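PDB 5C74: protein arginine N-methyltransferase SFM1 from Saccharomyces cerevisiae, which uses S-adenosyl-L-methionine to monomethylate a single arginine of the small-subunit ribosomal protein S3. Local coordinates for residues 23-31 / 49-57. Residues are numbered along the deposited sequence; the frame is centred on the assembly and turned at random.
With SO4 (sulfate ion), chain C.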
ATOM      1  N   ILE A  23       1.634 -15.343   3.860  1.00 16.51           N
ATOM      2  CA  ILE A  23       0.635 -15.892   4.798  1.00 13.48           C
ATOM      3  C   ILE A  23      -0.298 -16.891   4.107  1.00 16.72           C
ATOM      4  O   ILE A  23      -0.523 -18.002   4.611  1.00 12.93           O
ATOM      5  CB  ILE A  23      -0.177 -14.749   5.455  1.00 14.74           C
ATOM      6  CG1 ILE A  23       0.751 -13.947   6.387  1.00 13.90           C
ATOM      7  CG2 ILE A  23      -1.386 -15.286   6.211  1.00 14.83           C
ATOM      8  CD1 ILE A  23       0.225 -12.551   6.795  1.00 11.97           C
ATOM      9  N   LEU A  24      -0.811 -16.513   2.940  1.00 13.43           N
ATOM     10  CA  LEU A  24      -1.686 -17.393   2.173  1.00 12.66           C
ATOM     11  C   LEU A  24      -0.994 -18.693   1.789  1.00 14.44           C
ATOM     12  O   LEU A  24      -1.601 -19.760   1.839  1.00 16.32           O
ATOM     13  CB  LEU A  24      -2.204 -16.672   0.918  1.00 14.61           C
ATOM     14  CG  LEU A  24      -3.205 -15.547   1.186  1.00 14.80           C
ATOM     15  CD1 LEU A  24      -3.316 -14.594  -0.020  1.00 16.42           C
ATOM     16  CD2 LEU A  24      -4.580 -16.136   1.516  1.00 14.32           C
ATOM     17  N   ARG A  25       0.278 -18.618   1.408  1.00 12.91           N
ATOM     18  CA  ARG A  25       1.001 -19.825   1.035  1.00 16.33           C
ATOM     19  C   ARG A  25       1.198 -20.711   2.262  1.00 17.60           C
ATOM     20  O   ARG A  25       1.192 -21.938   2.150  1.00 18.77           O
ATOM     21  CB  ARG A  25       2.356 -19.490   0.390  1.00 14.61           C
ATOM     22  CG  ARG A  25       2.227 -19.057  -1.085  1.00 22.71           C
ATOM     23  CD  ARG A  25       3.580 -18.856  -1.759  1.00 27.21           C
ATOM     24  NE  ARG A  25       4.345 -17.812  -1.097  1.00 34.14           N
ATOM     25  CZ  ARG A  25       4.488 -16.571  -1.555  1.00 28.60           C
ATOM     26  NH1 ARG A  25       3.941 -16.206  -2.704  1.00 29.45           N
ATOM     27  NH2 ARG A  25       5.198 -15.701  -0.858  1.00 29.45           N
ATOM     28  N   GLU A  26       1.364 -20.088   3.426  1.00 17.45           N
ATOM     29  CA  GLU A  26       1.587 -20.854   4.645  1.00 18.40           C
ATOM     30  C   GLU A  26       0.310 -21.482   5.209  1.00 17.83           C
ATOM     31  O   GLU A  26       0.267 -22.693   5.442  1.00 20.60           O
ATOM     32  CB  GLU A  26       2.233 -19.994   5.733  1.00 17.07           C
ATOM     33  CG  GLU A  26       2.613 -20.834   6.956  1.00 16.37           C
ATOM     34  CD  GLU A  26       3.114 -20.009   8.139  1.00 23.71           C
ATOM     35  OE1 GLU A  26       3.326 -18.791   7.996  1.00 24.38           O
ATOM     36  OE2 GLU A  26       3.288 -20.586   9.223  1.00 22.64           O
ATOM     37  N   VAL A  27      -0.728 -20.685   5.431  1.00 16.24           N
ATOM     38  CA  VAL A  27      -1.898 -21.210   6.157  1.00 16.58           C
ATOM     39  C   VAL A  27      -3.063 -21.566   5.245  1.00 22.12           C
ATOM     40  O   VAL A  27      -3.980 -22.299   5.645  1.00 15.38           O
ATOM     41  CB  VAL A  27      -2.381 -20.224   7.238  1.00 16.21           C
ATOM     42  CG1 VAL A  27      -1.223 -19.889   8.221  1.00 14.77           C
ATOM     43  CG2 VAL A  27      -2.935 -18.952   6.621  1.00 17.04           C
ATOM     44  N   GLY A  28      -3.032 -21.061   4.017  1.00 12.59           N
ATOM     45  CA  GLY A  28      -4.082 -21.376   3.059  1.00 16.69           C
ATOM     46  C   GLY A  28      -5.169 -20.316   2.974  1.00 14.31           C
ATOM     47  O   GLY A  28      -5.476 -19.639   3.955  1.00 15.37           O
ATOM     48  N   ALA A  29      -5.773 -20.194   1.795  1.00 14.47           N
ATOM     49  CA  ALA A  29      -6.745 -19.132   1.534  1.00 16.70           C
ATOM     50  C   ALA A  29      -8.025 -19.283   2.341  1.00 18.44           C
ATOM     51  O   ALA A  29      -8.760 -18.313   2.513  1.00 22.24           O
ATOM     52  CB  ALA A  29      -7.084 -19.076   0.057  1.00 16.90           C
ATOM     53  N   GLU A  30      -8.318 -20.493   2.812  1.00 14.30           N
ATOM     54  CA  GLU A  30      -9.505 -20.673   3.635  1.00 22.48           C
ATOM     55  C   GLU A  30      -9.300 -20.212   5.069  1.00 21.93           C
ATOM     56  O   GLU A  30     -10.271 -20.091   5.827  1.00 26.11           O
ATOM     57  CB  GLU A  30      -9.943 -22.138   3.637  1.00 22.08           C
ATOM     58  CG  GLU A  30     -10.633 -22.561   2.362  1.00 24.05           C
ATOM     59  CD  GLU A  30     -11.268 -23.938   2.500  1.00 39.61           C
ATOM     60  OE1 GLU A  30     -11.031 -24.794   1.623  1.00 41.27           O
ATOM     61  OE2 GLU A  30     -12.003 -24.161   3.488  1.00 45.14           O
ATOM     62  N   ASN A  31      -8.050 -19.947   5.443  1.00 15.82           N
ATOM     63  CA  ASN A  31      -7.718 -19.704   6.840  1.00 14.77           C
ATOM     64  C   ASN A  31      -7.224 -18.303   7.145  1.00 14.20           C
ATOM     65  O   ASN A  31      -6.737 -18.039   8.250  1.00 14.93           O
ATOM     66  CB  ASN A  31      -6.682 -20.731   7.298  1.00 15.75           C
ATOM     67  CG  ASN A  31      -7.222 -22.143   7.196  1.00 25.97           C
ATOM     68  OD1 ASN A  31      -8.327 -22.421   7.656  1.00 26.66           O
ATOM     69  ND2 ASN A  31      -6.479 -23.023   6.542  1.00 31.15           N
ATOM     70  N   ARG A  49      -2.244 -10.631  -7.674  1.00 16.57           N
ATOM     71  CA  ARG A  49      -1.499 -11.717  -7.056  1.00 17.29           C
ATOM     72  C   ARG A  49      -2.287 -12.314  -5.894  1.00 18.64           C
ATOM     73  O   ARG A  49      -2.283 -13.536  -5.690  1.00 16.98           O
ATOM     74  CB  ARG A  49      -0.121 -11.225  -6.600  1.00 17.50           C
ATOM     75  CG  ARG A  49       0.904 -11.226  -7.734  1.00 22.56           C
ATOM     76  CD  ARG A  49       2.160 -10.422  -7.357  1.00 21.63           C
ATOM     77  NE  ARG A  49       1.867  -9.002  -7.141  1.00 17.57           N
ATOM     78  CZ  ARG A  49       2.670  -8.188  -6.461  1.00 23.03           C
ATOM     79  NH1 ARG A  49       3.806  -8.661  -5.947  1.00 18.94           N
ATOM     80  NH2 ARG A  49       2.344  -6.912  -6.292  1.00 21.59           N
ATOM     81  N   LEU A  50      -2.993 -11.465  -5.155  1.00 15.23           N
ATOM     82  CA  LEU A  50      -3.729 -11.949  -3.991  1.00 14.42           C
ATOM     83  C   LEU A  50      -5.037 -12.630  -4.412  1.00 16.61           C
ATOM     84  O   LEU A  50      -5.450 -13.636  -3.828  1.00 16.87           O
ATOM     85  CB  LEU A  50      -4.001 -10.805  -3.017  1.00 14.75           C
ATOM     86  CG  LEU A  50      -2.720 -10.179  -2.437  1.00 15.64           C
ATOM     87  CD1 LEU A  50      -3.048  -8.996  -1.548  1.00 16.06           C
ATOM     88  CD2 LEU A  50      -1.907 -11.218  -1.645  1.00 14.90           C
ATOM     89  N   LEU A  51      -5.691 -12.072  -5.419  1.00 17.73           N
ATOM     90  CA  LEU A  51      -6.874 -12.725  -5.977  1.00 20.87           C
ATOM     91  C   LEU A  51      -6.528 -14.128  -6.479  1.00 25.61           C
ATOM     92  O   LEU A  51      -7.245 -15.088  -6.199  1.00 18.58           O
ATOM     93  CB  LEU A  51      -7.465 -11.879  -7.095  1.00 19.92           C
ATOM     94  CG  LEU A  51      -8.160 -10.596  -6.625  1.00 21.14           C
ATOM     95  CD1 LEU A  51      -8.662  -9.787  -7.822  1.00 29.03           C
ATOM     96  CD2 LEU A  51      -9.291 -10.888  -5.647  1.00 25.42           C
ATOM     97  N   LYS A  52      -5.410 -14.258  -7.191  1.00 22.70           N
ATOM     98  CA  LYS A  52      -5.028 -15.564  -7.723  1.00 21.66           C
ATOM     99  C   LYS A  52      -4.716 -16.547  -6.606  1.00 23.08           C
ATOM    100  O   LYS A  52      -4.889 -17.756  -6.771  1.00 22.37           O
ATOM    101  CB  LYS A  52      -3.834 -15.442  -8.674  1.00 20.29           C
ATOM    102  CG  LYS A  52      -4.181 -14.677  -9.946  1.00 35.68           C
ATOM    103  CD  LYS A  52      -3.157 -14.891 -11.045  1.00 46.11           C
ATOM    104  CE  LYS A  52      -3.507 -14.063 -12.275  1.00 49.45           C
ATOM    105  NZ  LYS A  52      -3.465 -12.605 -11.974  1.00 52.80           N
ATOM    106  N   LEU A  53      -4.282 -16.036  -5.462  1.00 16.98           N
ATOM    107  CA  LEU A  53      -4.009 -16.903  -4.319  1.00 18.09           C
ATOM    108  C   LEU A  53      -5.275 -17.207  -3.500  1.00 23.84           C
ATOM    109  O   LEU A  53      -5.234 -17.961  -2.530  1.00 24.38           O
ATOM    110  CB  LEU A  53      -2.934 -16.277  -3.420  1.00 15.75           C
ATOM    111  CG  LEU A  53      -1.498 -16.403  -3.948  1.00 20.08           C
ATOM    112  CD1 LEU A  53      -0.498 -15.610  -3.084  1.00 20.16           C
ATOM    113  CD2 LEU A  53      -1.091 -17.868  -4.006  1.00 24.03           C
ATOM    114  N   GLY A  54      -6.395 -16.617  -3.888  1.00 19.99           N
ATOM    115  CA  GLY A  54      -7.663 -16.927  -3.245  1.00 21.42           C
ATOM    116  C   GLY A  54      -8.028 -16.074  -2.041  1.00 20.83           C
ATOM    117  O   GLY A  54      -8.824 -16.493  -1.195  1.00 19.64           O
ATOM    118  N   LEU A  55      -7.471 -14.869  -1.968  1.00 18.69           N
ATOM    119  CA  LEU A  55      -7.666 -14.000  -0.808  1.00 15.35           C
ATOM    120  C   LEU A  55      -9.140 -13.734  -0.502  1.00 16.77           C
ATOM    121  O   LEU A  55      -9.883 -13.272  -1.361  1.00 18.82           O
ATOM    122  CB  LEU A  55      -6.957 -12.658  -1.024  1.00 16.42           C
ATOM    123  CG  LEU A  55      -7.128 -11.688   0.151  1.00 20.14           C
ATOM    124  CD1 LEU A  55      -6.320 -12.160   1.368  1.00 18.36           C
ATOM    125  CD2 LEU A  55      -6.752 -10.271  -0.260  1.00 21.34           C
ATOM    126  N   ARG A  56      -9.547 -14.013   0.729  1.00 13.18           N
ATOM    127  CA  ARG A  56     -10.874 -13.629   1.217  1.00 14.45           C
ATOM    128  C   ARG A  56     -10.841 -12.294   1.934  1.00 13.94           C
ATOM    129  O   ARG A  56     -10.029 -12.085   2.840  1.00 15.85           O
ATOM    130  CB  ARG A  56     -11.418 -14.693   2.178  1.00 20.51           C
ATOM    131  CG  ARG A  56     -11.575 -16.042   1.539  1.00 27.54           C
ATOM    132  CD  ARG A  56     -11.966 -17.094   2.565  1.00 29.00           C
ATOM    133  NE  ARG A  56     -12.443 -18.296   1.892  1.00 28.72           N
ATOM    134  CZ  ARG A  56     -13.126 -19.272   2.483  1.00 36.18           C
ATOM    135  NH1 ARG A  56     -13.411 -19.199   3.773  1.00 30.10           N
ATOM    136  NH2 ARG A  56     -13.524 -20.326   1.780  1.00 32.88           N
ATOM    137  N   TRP A  57     -11.750 -11.397   1.554  1.00 12.04           N
ATOM    138  CA  TRP A  57     -11.784 -10.070   2.151  1.00 14.14           C
ATOM    139  C   TRP A  57     -13.218  -9.590   2.287  1.00 13.15           C
ATOM    140  O   TRP A  57     -14.099 -10.020   1.542  1.00 15.29           O
ATOM    141  CB  TRP A  57     -10.987  -9.081   1.296  1.00 15.36           C
ATOM    142  CG  TRP A  57     -11.513  -9.012  -0.090  1.00 17.00           C
ATOM    143  CD1 TRP A  57     -11.231  -9.860  -1.120  1.00 20.79           C
ATOM    144  CD2 TRP A  57     -12.454  -8.059  -0.597  1.00 19.86           C
ATOM    145  NE1 TRP A  57     -11.939  -9.495  -2.242  1.00 19.27           N
ATOM    146  CE2 TRP A  57     -12.692  -8.388  -1.949  1.00 18.05           C
ATOM    147  CE3 TRP A  57     -13.120  -6.966  -0.039  1.00 16.82           C
ATOM    148  CZ2 TRP A  57     -13.557  -7.649  -2.759  1.00 23.05           C
ATOM    149  CZ3 TRP A  57     -13.994  -6.233  -0.853  1.00 19.14           C
ATOM    150  CH2 TRP A  57     -14.199  -6.583  -2.192  1.00 23.10           C
TER
HETATM  151  S   SO4 C 301      -0.710  -6.922  -8.552  1.00 22.70           S
HETATM  152  O1  SO4 C 301      -0.072  -5.957  -7.655  1.00 20.35           O
HETATM  153  O2  SO4 C 301      -2.027  -6.402  -8.876  1.00 20.75           O
HETATM  154  O3  SO4 C 301      -0.817  -8.215  -7.886  1.00 26.28           O
HETATM  155  O4  SO4 C 301       0.062  -7.077  -9.777  1.00 24.23           O
HETATM  156  O   HOH W   1      -7.905 -15.687   2.168  1.00 17.61           O
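Leu24 reaches across with one methyl, CD1, which settles among three leucines: CB of Leu53 at 3.8 Å, CD2 of Leu50, and CD1 of Leu55. Its side chain meets that of Leu50 at about a right angle. CG of Leu24 stands anti to the carbonyl carbon (chi1 -70°), which aims the branch at the end of helix 48-52. Beside this apolar patch, Ala29 CB sits against the backbone at Gly54, 3.4 Å from Leu53 O and equally near Gly54 O. Gly54 ends its helix with a Schellman motif, at a positive phi that suits glycine. Arg56, extended from CG to NE, runs past Ala29 O, then lays one face of its guanidinium over Glu30, whose CA lies 4.0 Å above the plane. Glu30 OE2, 4.5 Å from Arg56 NH2 and well out of the guanidinium plane, offers charge alone; NH2 makes its salt bridge with Asp71. With an alanine at Arg56, Asp71 would probably lose its charged partner and Glu30 the flat group packed against it. A water joins Ala29 O to Arg56 N, 2.8 Å from each. The contact packs the C-terminal ends of two helices together where they lead into neighbouring parallel strands, 32-35 and 56-57, at one edge of the SPOUT-fold sheet.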